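Local coordinates for protein 2,3,4,5-tetrahydropyridine-2,6-dicarboxylate N-succinyltransferase (Campylobacter jejuni, PDB 2RIJ) that probably catalyses the succinyl-CoA-dependent conversion of cyclic tetrahydrodipicolinate into acyclic N-succinyl-L-2-amino-6-oxopimelate, the first step of the succinylase route to lysine, at residues A[16-22]-A[60-65]; A[90-94]-A[112-116]; A[164-168]-A[202-206]; A[215-221]-A[234-240]. One frame throughout, in Å; residues are numbered along the deposited sequence.

Contact 1 of 4, residues A[16-22]-A[60-65]; sequences IEQKSGY and AAIMLE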
loop_
_atom_site.group_PDB
_atom_site.type_symbol
_atom_site.label_atom_id
_atom_site.label_comp_id
_atom_site.label_asym_id
_atom_site.label_seq_id
_atom_site.Cartn_x
_atom_site.Cartn_y
_atom_site.Cartn_z
ATOM N N ILE A 16 -36.280 -36.986 56.558
ATOM C CA ILE A 16 -36.061 -35.572 56.297
ATOM C C ILE A 16 -36.472 -35.225 54.864
ATOM O O ILE A 16 -37.208 -34.248 54.617
ATOM C CB ILE A 16 -34.572 -35.196 56.524
ATOM C CG1 ILE A 16 -34.206 -35.346 58.009
ATOM C CG2 ILE A 16 -34.268 -33.750 56.015
ATOM C CD1 ILE A 16 -32.678 -35.417 58.260
ATOM N N GLU A 17 -36.025 -36.059 53.923
ATOM C CA GLU A 17 -36.162 -35.767 52.510
ATOM C C GLU A 17 -37.611 -35.963 52.074
ATOM O O GLU A 17 -38.000 -35.463 51.029
ATOM C CB GLU A 17 -35.181 -36.599 51.653
ATOM C CG GLU A 17 -33.720 -36.187 51.788
ATOM C CD GLU A 17 -32.740 -37.009 50.923
ATOM O OE1 GLU A 17 -33.150 -38.092 50.453
ATOM O OE2 GLU A 17 -31.569 -36.558 50.715
ATOM N N GLN A 18 -38.407 -36.663 52.877
ATOM C CA GLN A 18 -39.837 -36.833 52.611
ATOM C C GLN A 18 -40.663 -35.709 53.257
ATOM O O GLN A 18 -41.895 -35.690 53.160
ATOM C CB GLN A 18 -40.318 -38.232 53.060
ATOM C CG GLN A 18 -40.619 -38.366 54.544
ATOM C CD GLN A 18 -40.920 -39.796 55.016
ATOM O OE1 GLN A 18 -41.377 -39.991 56.143
ATOM N NE2 GLN A 18 -40.667 -40.787 54.164
ATOM N N LYS A 19 -40.008 -34.759 53.906
ATOM C CA LYS A 19 -40.726 -33.603 54.416
ATOM C C LYS A 19 -41.266 -32.815 53.240
ATOM O O LYS A 19 -40.748 -32.887 52.115
ATOM C CB LYS A 19 -39.837 -32.700 55.277
ATOM C CG LYS A 19 -39.588 -33.239 56.691
ATOM C CD LYS A 19 -38.627 -32.322 57.478
ATOM C CE LYS A 19 -38.650 -32.621 58.959
ATOM N NZ LYS A 19 -38.343 -31.431 59.818
ATOM N N SER A 20 -42.317 -32.051 53.515
ATOM C CA SER A 20 -43.124 -31.436 52.473
ATOM C C SER A 20 -42.335 -30.337 51.791
ATOM O O SER A 20 -41.818 -29.426 52.443
ATOM C CB SER A 20 -44.423 -30.864 53.072
ATOM O OG SER A 20 -45.303 -30.372 52.058
ATOM N N GLY A 21 -42.244 -30.452 50.472
ATOM C CA GLY A 21 -41.523 -29.486 49.662
ATOM C C GLY A 21 -40.005 -29.573 49.752
ATOM O O GLY A 21 -39.315 -28.772 49.124
ATOM N N TYR A 22 -39.479 -30.544 50.502
ATOM C CA TYR A 22 -38.026 -30.725 50.577
ATOM C C TYR A 22 -37.419 -30.783 49.172
ATOM O O TYR A 22 -37.982 -31.413 48.276
ATOM C CB TYR A 22 -37.649 -31.963 51.385
ATOM C CG TYR A 22 -36.169 -32.049 51.612
ATOM C CD1 TYR A 22 -35.332 -32.638 50.665
ATOM C CD2 TYR A 22 -35.596 -31.508 52.740
ATOM C CE1 TYR A 22 -33.924 -32.677 50.851
ATOM C CE2 TYR A 22 -34.207 -31.548 52.941
ATOM C CZ TYR A 22 -33.387 -32.154 51.995
ATOM O OH TYR A 22 -32.041 -32.184 52.224
ATOM N N ALA A 60 -26.240 -32.604 53.722
ATOM C CA ALA A 60 -27.051 -31.398 53.542
ATOM C C ALA A 60 -28.400 -31.554 54.288
ATOM O O ALA A 60 -28.852 -30.638 54.948
ATOM C CB ALA A 60 -27.281 -31.149 52.048
ATOM N N ALA A 61 -28.986 -32.742 54.223
ATOM C CA ALA A 61 -30.276 -33.040 54.865
ATOM C C ALA A 61 -30.160 -32.864 56.383
ATOM O O ALA A 61 -31.044 -32.267 56.995
ATOM C CB ALA A 61 -30.734 -34.453 54.537
ATOM N N ILE A 62 -29.052 -33.357 56.962
ATOM C CA ILE A 62 -28.812 -33.261 58.408
ATOM C C ILE A 62 -28.717 -31.796 58.796
ATOM O O ILE A 62 -29.287 -31.409 59.778
ATOM C CB ILE A 62 -27.531 -34.034 58.879
ATOM C CG1 ILE A 62 -27.660 -35.553 58.658
ATOM C CG2 ILE A 62 -27.209 -33.723 60.334
ATOM C CD1 ILE A 62 -28.967 -36.199 59.238
HETATM N N MSE A 63 -28.036 -30.975 58.005
HETATM C CA MSE A 63 -27.865 -29.544 58.300
HETATM C C MSE A 63 -29.167 -28.778 58.209
HETATM O O MSE A 63 -29.493 -27.974 59.064
HETATM C CB MSE A 63 -26.899 -28.882 57.307
HETATM C CG MSE A 63 -25.471 -29.336 57.397
HETATM SE SE MSE A 63 -24.723 -29.316 59.197
HETATM C CE MSE A 63 -25.396 -27.606 59.889
ATOM N N LEU A 64 -29.909 -29.016 57.135
ATOM C CA LEU A 64 -31.220 -28.394 56.954
ATOM C C LEU A 64 -32.160 -28.798 58.090
ATOM O O LEU A 64 -32.922 -27.967 58.623
ATOM C CB LEU A 64 -31.815 -28.788 55.605
ATOM C CG LEU A 64 -31.061 -28.156 54.419
ATOM C CD1 LEU A 64 -31.526 -28.786 53.115
ATOM C CD2 LEU A 64 -31.224 -26.618 54.439
ATOM N N GLU A 65 -32.116 -30.076 58.464
ATOM C CA GLU A 65 -32.929 -30.551 59.585
ATOM C C GLU A 65 -32.537 -29.912 60.945
ATOM O O GLU A 65 -33.386 -29.713 61.788
ATOM C CB GLU A 65 -32.890 -32.063 59.654
ATOM C CG GLU A 65 -33.691 -32.678 60.786
ATOM C CD GLU A 65 -35.202 -32.499 60.657
ATOM O OE1 GLU A 65 -35.712 -32.068 59.592
ATOM O OE2 GLU A 65 -35.896 -32.825 61.648
#

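Contact 2 of 4, residues A[90-94]-A[112-116]; sequences IDFAL and LKIIK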
loop_
_atom_site.group_PDB
_atom_site.type_symbol
_atom_site.label_atom_id
_atom_site.label_comp_id
_atom_site.label_asym_id
_atom_site.label_seq_id
_atom_site.Cartn_x
_atom_site.Cartn_y
_atom_site.Cartn_z
ATOM N N ILE A 90 -24.795 -27.403 65.460
ATOM C CA ILE A 90 -23.593 -28.211 65.283
ATOM C C ILE A 90 -23.715 -29.488 66.111
ATOM O O ILE A 90 -23.424 -30.585 65.622
ATOM C CB ILE A 90 -22.327 -27.406 65.665
ATOM C CG1 ILE A 90 -22.123 -26.267 64.655
ATOM C CG2 ILE A 90 -21.130 -28.309 65.686
ATOM C CD1 ILE A 90 -21.585 -24.984 65.243
ATOM N N ASP A 91 -24.168 -29.349 67.362
ATOM C CA ASP A 91 -24.340 -30.510 68.242
ATOM C C ASP A 91 -25.431 -31.476 67.728
ATOM O O ASP A 91 -25.264 -32.706 67.773
ATOM C CB ASP A 91 -24.650 -30.051 69.662
ATOM C CG ASP A 91 -23.432 -29.470 70.364
ATOM O OD1 ASP A 91 -22.283 -29.889 70.070
ATOM O OD2 ASP A 91 -23.641 -28.597 71.227
ATOM N N PHE A 92 -26.513 -30.920 67.197
ATOM C CA PHE A 92 -27.553 -31.722 66.609
ATOM C C PHE A 92 -26.965 -32.527 65.449
ATOM O O PHE A 92 -27.207 -33.722 65.356
ATOM C CB PHE A 92 -28.693 -30.871 66.085
ATOM C CG PHE A 92 -29.744 -31.668 65.362
ATOM C CD1 PHE A 92 -30.739 -32.304 66.063
ATOM C CD2 PHE A 92 -29.723 -31.800 63.990
ATOM C CE1 PHE A 92 -31.701 -33.070 65.389
ATOM C CE2 PHE A 92 -30.657 -32.548 63.338
ATOM C CZ PHE A 92 -31.642 -33.182 64.027
ATOM N N ALA A 93 -26.236 -31.860 64.553
ATOM C CA ALA A 93 -25.684 -32.521 63.356
ATOM C C ALA A 93 -24.709 -33.638 63.777
ATOM O O ALA A 93 -24.811 -34.759 63.311
ATOM C CB ALA A 93 -24.995 -31.472 62.412
ATOM N N LEU A 94 -23.806 -33.340 64.710
ATOM C CA LEU A 94 -22.828 -34.318 65.196
ATOM C C LEU A 94 -23.456 -35.519 65.878
ATOM O O LEU A 94 -22.927 -36.653 65.813
ATOM C CB LEU A 94 -21.821 -33.660 66.121
ATOM C CG LEU A 94 -20.729 -32.852 65.394
ATOM C CD1 LEU A 94 -19.974 -31.992 66.393
ATOM C CD2 LEU A 94 -19.813 -33.772 64.569
ATOM N N LEU A 112 -17.494 -30.090 60.939
ATOM C CA LEU A 112 -18.363 -29.813 62.102
ATOM C C LEU A 112 -17.621 -29.963 63.448
ATOM O O LEU A 112 -17.775 -29.146 64.342
ATOM C CB LEU A 112 -19.588 -30.733 62.080
ATOM C CG LEU A 112 -20.639 -30.417 61.007
ATOM C CD1 LEU A 112 -21.604 -31.539 60.913
ATOM C CD2 LEU A 112 -21.403 -29.100 61.261
ATOM N N LYS A 113 -16.786 -30.988 63.569
ATOM C CA LYS A 113 -15.986 -31.145 64.788
ATOM C C LYS A 113 -15.138 -29.899 64.984
ATOM O O LYS A 113 -15.013 -29.383 66.100
ATOM C CB LYS A 113 -15.088 -32.363 64.692
ATOM C CG LYS A 113 -15.830 -33.656 64.673
ATOM C CD LYS A 113 -14.871 -34.800 64.409
ATOM C CE LYS A 113 -15.624 -36.103 64.229
ATOM N NZ LYS A 113 -14.716 -37.281 64.281
ATOM N N ILE A 114 -14.557 -29.406 63.898
ATOM C CA ILE A 114 -13.682 -28.220 63.962
ATOM C C ILE A 114 -14.466 -26.963 64.324
ATOM O O ILE A 114 -14.052 -26.203 65.174
ATOM C CB ILE A 114 -12.891 -28.009 62.632
ATOM C CG1 ILE A 114 -11.761 -29.032 62.516
ATOM C CG2 ILE A 114 -12.273 -26.594 62.577
ATOM C CD1 ILE A 114 -11.260 -29.328 61.079
ATOM N N ILE A 115 -15.621 -26.770 63.692
ATOM C CA ILE A 115 -16.444 -25.605 63.962
ATOM C C ILE A 115 -16.927 -25.625 65.424
ATOM O O ILE A 115 -16.915 -24.597 66.082
ATOM C CB ILE A 115 -17.623 -25.527 62.978
ATOM C CG1 ILE A 115 -17.106 -25.187 61.573
ATOM C CG2 ILE A 115 -18.662 -24.491 63.418
ATOM C CD1 ILE A 115 -18.177 -25.395 60.501
ATOM N N LYS A 116 -17.318 -26.794 65.923
ATOM C CA LYS A 116 -17.744 -26.919 67.344
ATOM C C LYS A 116 -16.619 -26.477 68.250
ATOM O O LYS A 116 -16.804 -25.636 69.115
ATOM C CB LYS A 116 -18.108 -28.347 67.703
ATOM C CG LYS A 116 -18.637 -28.480 69.149
ATOM C CD LYS A 116 -18.785 -29.910 69.578
ATOM C CE LYS A 116 -19.036 -30.017 71.111
ATOM N NZ LYS A 116 -20.033 -29.070 71.720
#

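Contact 3 of 4, residues A[164-168]-A[202-206]; sequences FGLLS and VDKFP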
loop_
_atom_site.group_PDB
_atom_site.type_symbol
_atom_site.label_atom_id
_atom_site.label_comp_id
_atom_site.label_asym_id
_atom_site.label_seq_id
_atom_site.Cartn_x
_atom_site.Cartn_y
_atom_site.Cartn_z
ATOM N N PHE A 164 -22.151 -7.626 41.621
ATOM C CA PHE A 164 -21.546 -6.341 41.932
ATOM C C PHE A 164 -22.429 -5.475 42.805
ATOM O O PHE A 164 -21.942 -4.745 43.662
ATOM C CB PHE A 164 -21.191 -5.583 40.657
ATOM C CG PHE A 164 -19.885 -5.977 40.072
ATOM C CD1 PHE A 164 -19.787 -7.089 39.253
ATOM C CD2 PHE A 164 -18.743 -5.224 40.321
ATOM C CE1 PHE A 164 -18.568 -7.440 38.685
ATOM C CE2 PHE A 164 -17.522 -5.582 39.757
ATOM C CZ PHE A 164 -17.438 -6.689 38.938
ATOM N N GLY A 165 -23.737 -5.552 42.627
ATOM C CA GLY A 165 -24.604 -4.732 43.445
ATOM C C GLY A 165 -24.732 -5.182 44.883
ATOM O O GLY A 165 -25.075 -4.392 45.751
ATOM N N LEU A 166 -24.515 -6.465 45.137
ATOM C CA LEU A 166 -24.638 -7.019 46.473
ATOM C C LEU A 166 -23.350 -6.881 47.321
ATOM O O LEU A 166 -23.404 -6.784 48.556
ATOM C CB LEU A 166 -25.029 -8.500 46.368
ATOM C CG LEU A 166 -26.496 -8.777 45.958
ATOM C CD1 LEU A 166 -26.842 -10.235 46.126
ATOM C CD2 LEU A 166 -27.495 -7.952 46.735
ATOM N N LEU A 167 -22.198 -6.917 46.659
ATOM C CA LEU A 167 -20.905 -6.872 47.346
ATOM C C LEU A 167 -20.565 -5.430 47.763
ATOM O O LEU A 167 -20.870 -4.494 47.037
ATOM C CB LEU A 167 -19.825 -7.460 46.432
ATOM C CG LEU A 167 -19.976 -8.948 46.048
ATOM C CD1 LEU A 167 -18.951 -9.307 45.032
ATOM C CD2 LEU A 167 -19.873 -9.903 47.279
ATOM N N SER A 168 -19.965 -5.257 48.939
ATOM C CA SER A 168 -19.475 -3.970 49.409
ATOM C C SER A 168 -18.044 -3.733 48.949
ATOM O O SER A 168 -17.205 -4.634 49.012
ATOM C CB SER A 168 -19.496 -3.918 50.937
ATOM O OG SER A 168 -20.792 -4.095 51.417
ATOM N N VAL A 202 -8.460 -1.944 47.264
ATOM C CA VAL A 202 -9.854 -1.514 47.572
ATOM C C VAL A 202 -10.728 -2.007 46.424
ATOM O O VAL A 202 -10.529 -1.617 45.251
ATOM C CB VAL A 202 -9.988 0.015 47.787
ATOM C CG1 VAL A 202 -11.542 0.454 47.979
ATOM C CG2 VAL A 202 -9.039 0.503 48.906
ATOM N N ASP A 203 -11.649 -2.922 46.746
ATOM C CA ASP A 203 -12.490 -3.534 45.744
ATOM C C ASP A 203 -13.599 -4.332 46.413
ATOM O O ASP A 203 -13.635 -4.549 47.653
ATOM C CB ASP A 203 -11.668 -4.485 44.844
ATOM C CG ASP A 203 -12.429 -4.957 43.589
ATOM O OD1 ASP A 203 -13.398 -4.297 43.158
ATOM O OD2 ASP A 203 -12.071 -6.037 43.054
ATOM N N LYS A 204 -14.506 -4.776 45.581
ATOM C CA LYS A 204 -15.626 -5.637 45.981
ATOM C C LYS A 204 -15.312 -7.138 45.998
ATOM O O LYS A 204 -16.059 -7.903 46.606
ATOM C CB LYS A 204 -16.844 -5.391 45.049
ATOM C CG LYS A 204 -17.520 -4.034 45.264
ATOM C CD LYS A 204 -18.596 -3.771 44.243
ATOM C CE LYS A 204 -19.486 -2.581 44.660
ATOM N NZ LYS A 204 -20.665 -2.429 43.822
ATOM N N PHE A 205 -14.263 -7.552 45.297
ATOM C CA PHE A 205 -13.881 -8.959 45.184
ATOM C C PHE A 205 -12.519 -9.188 45.853
ATOM O O PHE A 205 -11.622 -8.347 45.715
ATOM C CB PHE A 205 -13.708 -9.377 43.722
ATOM C CG PHE A 205 -14.987 -9.551 42.957
ATOM C CD1 PHE A 205 -15.735 -8.440 42.592
ATOM C CD2 PHE A 205 -15.410 -10.800 42.555
ATOM C CE1 PHE A 205 -16.944 -8.578 41.882
ATOM C CE2 PHE A 205 -16.620 -10.945 41.836
ATOM C CZ PHE A 205 -17.392 -9.822 41.544
ATOM N N PRO A 206 -12.326 -10.378 46.461
ATOM C CA PRO A 206 -11.015 -10.832 46.939
ATOM C C PRO A 206 -10.220 -11.539 45.838
ATOM O O PRO A 206 -10.687 -11.668 44.689
ATOM C CB PRO A 206 -11.405 -11.805 48.051
ATOM C CG PRO A 206 -12.622 -12.413 47.543
ATOM C CD PRO A 206 -13.355 -11.403 46.735
#

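Contact 4 of 4, residues A[215-221]-A[234-240]; sequences EDNTRIL and AGTTIMP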
loop_
_atom_site.group_PDB
_atom_site.type_symbol
_atom_site.label_atom_id
_atom_site.label_comp_id
_atom_site.label_asym_id
_atom_site.label_seq_id
_atom_site.Cartn_x
_atom_site.Cartn_y
_atom_site.Cartn_z
ATOM N N GLU A 215 -3.228 -26.665 42.365
ATOM C CA GLU A 215 -2.649 -28.010 42.185
ATOM C C GLU A 215 -1.148 -27.863 42.248
ATOM O O GLU A 215 -0.589 -26.755 42.112
ATOM C CB GLU A 215 -3.032 -28.566 40.819
ATOM C CG GLU A 215 -4.524 -28.810 40.634
ATOM C CD GLU A 215 -5.283 -27.611 40.045
ATOM O OE1 GLU A 215 -4.712 -26.491 39.916
ATOM O OE2 GLU A 215 -6.470 -27.806 39.714
ATOM N N ASP A 216 -0.454 -28.968 42.469
ATOM C CA ASP A 216 0.994 -28.888 42.613
ATOM C C ASP A 216 1.738 -28.408 41.373
ATOM O O ASP A 216 2.885 -27.929 41.487
ATOM C CB ASP A 216 1.601 -30.262 42.969
ATOM C CG ASP A 216 1.337 -30.700 44.402
ATOM O OD1 ASP A 216 1.057 -29.880 45.290
ATOM O OD2 ASP A 216 1.446 -31.914 44.624
ATOM N N ASN A 217 1.118 -28.564 40.205
ATOM C CA ASN A 217 1.690 -28.081 38.937
ATOM C C ASN A 217 1.084 -26.768 38.398
ATOM O O ASN A 217 1.317 -26.418 37.225
ATOM C CB ASN A 217 1.623 -29.146 37.848
ATOM C CG ASN A 217 0.193 -29.604 37.528
ATOM O OD1 ASN A 217 -0.711 -29.463 38.333
ATOM N ND2 ASN A 217 -0.002 -30.151 36.313
ATOM N N THR A 218 0.375 -26.033 39.260
ATOM C CA THR A 218 -0.212 -24.747 38.906
ATOM C C THR A 218 0.517 -23.672 39.648
ATOM O O THR A 218 0.765 -23.745 40.863
ATOM C CB THR A 218 -1.690 -24.726 39.221
ATOM O OG1 THR A 218 -2.306 -25.741 38.452
ATOM C CG2 THR A 218 -2.333 -23.372 38.931
ATOM N N ARG A 219 0.910 -22.657 38.902
ATOM C CA ARG A 219 1.661 -21.522 39.488
ATOM C C ARG A 219 0.991 -20.195 39.220
ATOM O O ARG A 219 0.519 -19.947 38.101
ATOM C CB ARG A 219 3.060 -21.542 38.925
ATOM C CG ARG A 219 3.753 -22.877 39.168
ATOM C CD ARG A 219 5.203 -22.876 38.713
ATOM N NE ARG A 219 5.304 -22.873 37.260
ATOM C CZ ARG A 219 6.198 -22.245 36.511
ATOM N NH1 ARG A 219 7.137 -21.442 37.009
ATOM N NH2 ARG A 219 6.133 -22.421 35.200
ATOM N N ILE A 220 0.977 -19.330 40.236
ATOM C CA ILE A 220 0.441 -17.986 40.121
ATOM C C ILE A 220 1.491 -17.114 40.739
ATOM O O ILE A 220 1.699 -17.124 41.988
ATOM C CB ILE A 220 -0.863 -17.826 40.887
ATOM C CG1 ILE A 220 -1.946 -18.730 40.317
ATOM C CG2 ILE A 220 -1.255 -16.355 40.975
ATOM C CD1 ILE A 220 -3.188 -18.886 41.250
ATOM N N LEU A 221 2.212 -16.382 39.913
ATOM C CA LEU A 221 3.439 -15.672 40.405
ATOM C C LEU A 221 3.168 -14.358 41.113
ATOM O O LEU A 221 4.090 -13.737 41.633
ATOM C CB LEU A 221 4.477 -15.490 39.273
ATOM C CG LEU A 221 5.439 -16.668 39.072
ATOM C CD1 LEU A 221 4.688 -17.892 38.603
ATOM C CD2 LEU A 221 6.600 -16.267 38.110
ATOM N N ALA A 234 -5.374 -27.373 35.894
ATOM C CA ALA A 234 -4.112 -27.903 36.453
ATOM C C ALA A 234 -2.991 -27.740 35.423
ATOM O O ALA A 234 -3.161 -28.039 34.234
ATOM C CB ALA A 234 -4.278 -29.408 36.902
ATOM N N GLY A 235 -1.857 -27.217 35.880
ATOM C CA GLY A 235 -0.737 -27.048 35.014
ATOM C C GLY A 235 -0.627 -25.647 34.454
ATOM O O GLY A 235 0.343 -25.344 33.791
ATOM N N THR A 236 -1.623 -24.777 34.688
ATOM C CA THR A 236 -1.502 -23.386 34.217
ATOM C C THR A 236 -0.436 -22.590 34.983
ATOM O O THR A 236 -0.259 -22.800 36.187
ATOM C CB THR A 236 -2.895 -22.726 34.363
ATOM O OG1 THR A 236 -3.810 -23.423 33.488
ATOM C CG2 THR A 236 -2.909 -21.191 34.028
ATOM N N THR A 237 0.245 -21.670 34.291
ATOM C CA THR A 237 1.171 -20.685 34.867
ATOM C C THR A 237 0.672 -19.280 34.561
ATOM O O THR A 237 0.429 -18.918 33.394
ATOM C CB THR A 237 2.602 -20.848 34.310
ATOM O OG1 THR A 237 3.039 -22.198 34.518
ATOM C CG2 THR A 237 3.605 -19.884 34.948
ATOM N N ILE A 238 0.496 -18.495 35.600
ATOM C CA ILE A 238 0.239 -17.048 35.466
ATOM C C ILE A 238 1.501 -16.274 35.846
ATOM O O ILE A 238 1.923 -16.217 37.026
ATOM C CB ILE A 238 -0.920 -16.553 36.345
ATOM C CG1 ILE A 238 -2.145 -17.526 36.252
ATOM C CG2 ILE A 238 -1.308 -15.110 35.987
ATOM C CD1 ILE A 238 -2.693 -17.666 34.800
HETATM N N MSE A 239 2.074 -15.632 34.859
HETATM C CA MSE A 239 3.309 -14.819 35.050
HETATM C C MSE A 239 2.849 -13.467 35.543
HETATM O O MSE A 239 1.695 -13.105 35.332
HETATM C CB MSE A 239 4.110 -14.676 33.775
HETATM C CG MSE A 239 4.657 -15.974 33.234
HETATM SE SE MSE A 239 5.854 -16.900 34.434
HETATM C CE MSE A 239 7.438 -15.629 34.486
ATOM N N PRO A 240 3.734 -12.711 36.242
ATOM C CA PRO A 240 3.279 -11.468 36.881
ATOM C C PRO A 240 3.376 -10.150 36.132
ATOM O O PRO A 240 2.731 -9.186 36.562
ATOM C CB PRO A 240 4.162 -11.398 38.137
ATOM C CG PRO A 240 5.379 -12.098 37.805
ATOM C CD PRO A 240 5.113 -13.034 36.647
HETATM O O HOH W 1 2.945 -24.458 36.255
#

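Contact 1 of 4, residues A[16-22]-A[60-65]
Lys19, at the margin of this contact, forms a salt bridge with the buried Glu65, NZ of Lys19 lying 2.7 Å from OE1 of Glu65 and using the syn lone pair of that oxygen. The two side chains meet at about a right angle: the lysine reaches in extended, while the glutamate bends at chi2 (67°). Beneath the charged pair, Ile16 lies against the aliphatic base of Glu65, its CD1 3.6 Å from Glu65 CB, and the same methyl touches Ile62 CD1 at 3.9 Å. The other branch, CG2 of Ile16, rests on Ala61 CB. Tyr22 comes in with its hydroxyl end, OH standing 3.3 Å from Ala61 CA and 3.6 Å from Leu64 CD1. Its ring is backed on one face by Glu17 CA, 3.7 Å above the plane. The end of helix 6-17 and the type II turn Lys19–Tyr22, closed by Tyr22 N to Lys19 O (3.1 Å) with Gly21 at positive phi, bring Lys19 and Tyr22 against the helix that Ile16 meets, 57-69. Ile62 continues the packing onto Phe9, Leu12 and Ile13, so helix 6-17 lies along one flank of helix 57-69, while Ile62 and Met63 also reach Ala93 of helix 87-96.

Contact 2 of 4, residues A[90-94]-A[112-116]
Ile90 presents its two branches to different residues of the facing helix. CG2, anti to the backbone N, touches Lys116 CB at 3.6 Å and lies near the carbonyl oxygen of Leu112; the CG1 branch, in the conformer described, carries CD1 against Ile115 CG2, the two isoleucine side chains standing roughly perpendicular. One turn after Ile90, Leu94 overlaps Leu112 flank to flank, the two pointing opposite ways, with CD2 of Leu94 3.9 Å from CB of Leu112. The CD1 methyl of Leu112 meets Ala93 CB at 3.7 Å, while that of Leu94 lies against Lys116 CD. Segments 90-94 and 112-116, of helices 87-96 and 107-117, run nearly antiparallel, at 149° and with axes 9.9 Å apart, as neighbouring arms of a helical hairpin. Lys116 points its CG anti to the backbone N (chi1 -176°), passes over Ile90 and Leu94 and bends only at chi4, bringing NZ to 2.9 Å from Asp91 OD1, on the syn lone pair. Ile114, turned off this interface, packs on Met188 of the second subunit, and Ile115 also reaches its Met192. The ammonium of Lys113 is held by the carbonyl of Leu101, in the connection between the helices. The interface is thus an apolar seam edged by one ion pair: the lysine's methylenes extend the apolar surface, and its charge is delivered to a carboxylate at the border.

Contact 3 of 4, residues A[164-168]-A[202-206]
Lys204 supplies the one hydrogen bond across the contact. Its CG lies beside the backbone N (chi1 -71°), and from there the extended chain runs along the 164-168 backbone and puts NZ 2.6 Å from Phe164 O, a carbonyl of the short helix 163-166. The ammonium stands above the carbonyl plane, 40° out of it. On the way its CE passes 3.4 Å from Leu167 O. Ser168 O receives a weaker CA-H...O contact from Lys204 CA, at 3.6 Å. The aromatic and apolar contacts gather on Phe205. In the Phe164 conformer described, Phe205 CE1 sits 3.5 Å over one face of the Phe164 ring, displaced toward the rim; the ring planes are inclined at 51°, with centroids 5.0 Å apart. Leu167 covers one face of Phe205 in a CH-pi contact, CD1 being 4.0 Å from the ring centroid. Phe205 also stacks with Phe247 and meets Arg227 in a cation-pi contact. Ionic bonds hold the neighbouring Asp203, which binds Arg227 and, through OD1, Arg219 of the third subunit. Thus the contact joins helix 163-166 to the exit of strand 201-203, close to a subunit boundary. The lysine ammonium is satisfied by a backbone carbonyl, a bond that the charge on the donor would probably strengthen, while the Phe205 ring is contacted by Phe164, Leu167, Phe247 and Arg227.

Contact 4 of 4, residues A[215-221]-A[234-240]
Thr218 joins the two segments through its hydroxyl: OG1 accepts Gly235 N at 3.0 Å and donates to Glu215 OE1 at 2.9 Å, reaching that oxygen from above the carboxylate plane. The second oxygen of Glu215 pairs with Lys151. Three backbone bonds follow: Arg219 N to Thr236 O, Ile238 N to Arg219 O (2.9 Å) and Leu221 N to Ile238 O. They set Arg219 beside Thr237 and Ile220 beside Ile238 in parallel register. One water accepts from Arg219 NE, in the guanidinium plane, donates to Asn217 O at 2.7 Å and also bonds Thr237 OG1. A direct bond from Arg219 NH2 to that hydroxyl is weak, at 3.2 Å and 121°; NH1 instead pairs with Asp203 of the second subunit. These are the first parallel strands of the left-handed beta-helix of the hexapeptide-repeat family, 237-238 lying between 219-220 and 256-257. The Arg219 side chain runs alongside Thr237 and bends at chi3 (-72°), which brings one guanidinium face against Thr237 CG2. The face bearing Ile220 and Ile238 turns inward, Ile220 also packing on Phe208 and Val226. Beyond the strands Leu221 sets CB 3.7 Å from Pro240 CD, and its CD2 meets the selenomethionine Met239 at CE, 3.8 Å away. Met239 in turn touches Glu258, the predicted acyl-anhydride residue, and Tyr244 of the second subunit.

From the N terminus the four contacts close in series, none nesting or crossing. Contact 1 closes a loop of 37 residues, rich in strand, and joins the end of helix 6-17 to helix 57-69; contact 2 closes the short connection between helices 87-96 and 107-117. The two touch, so these four helices pack in series. Contact 3 lies about 33 Å from contact 1 and 31 Å from contact 2, centre to centre; it spans strands 170-173 and 176-178 and helix 180-192, and ends on strand 201-203, the third of that sheet. Contact 4 closes a 12-residue connection, 222-233, without helix or strand, between two adjacent parallel strands opening the beta-helix. Contacts 3 and 4 of different subunits meet at the interface.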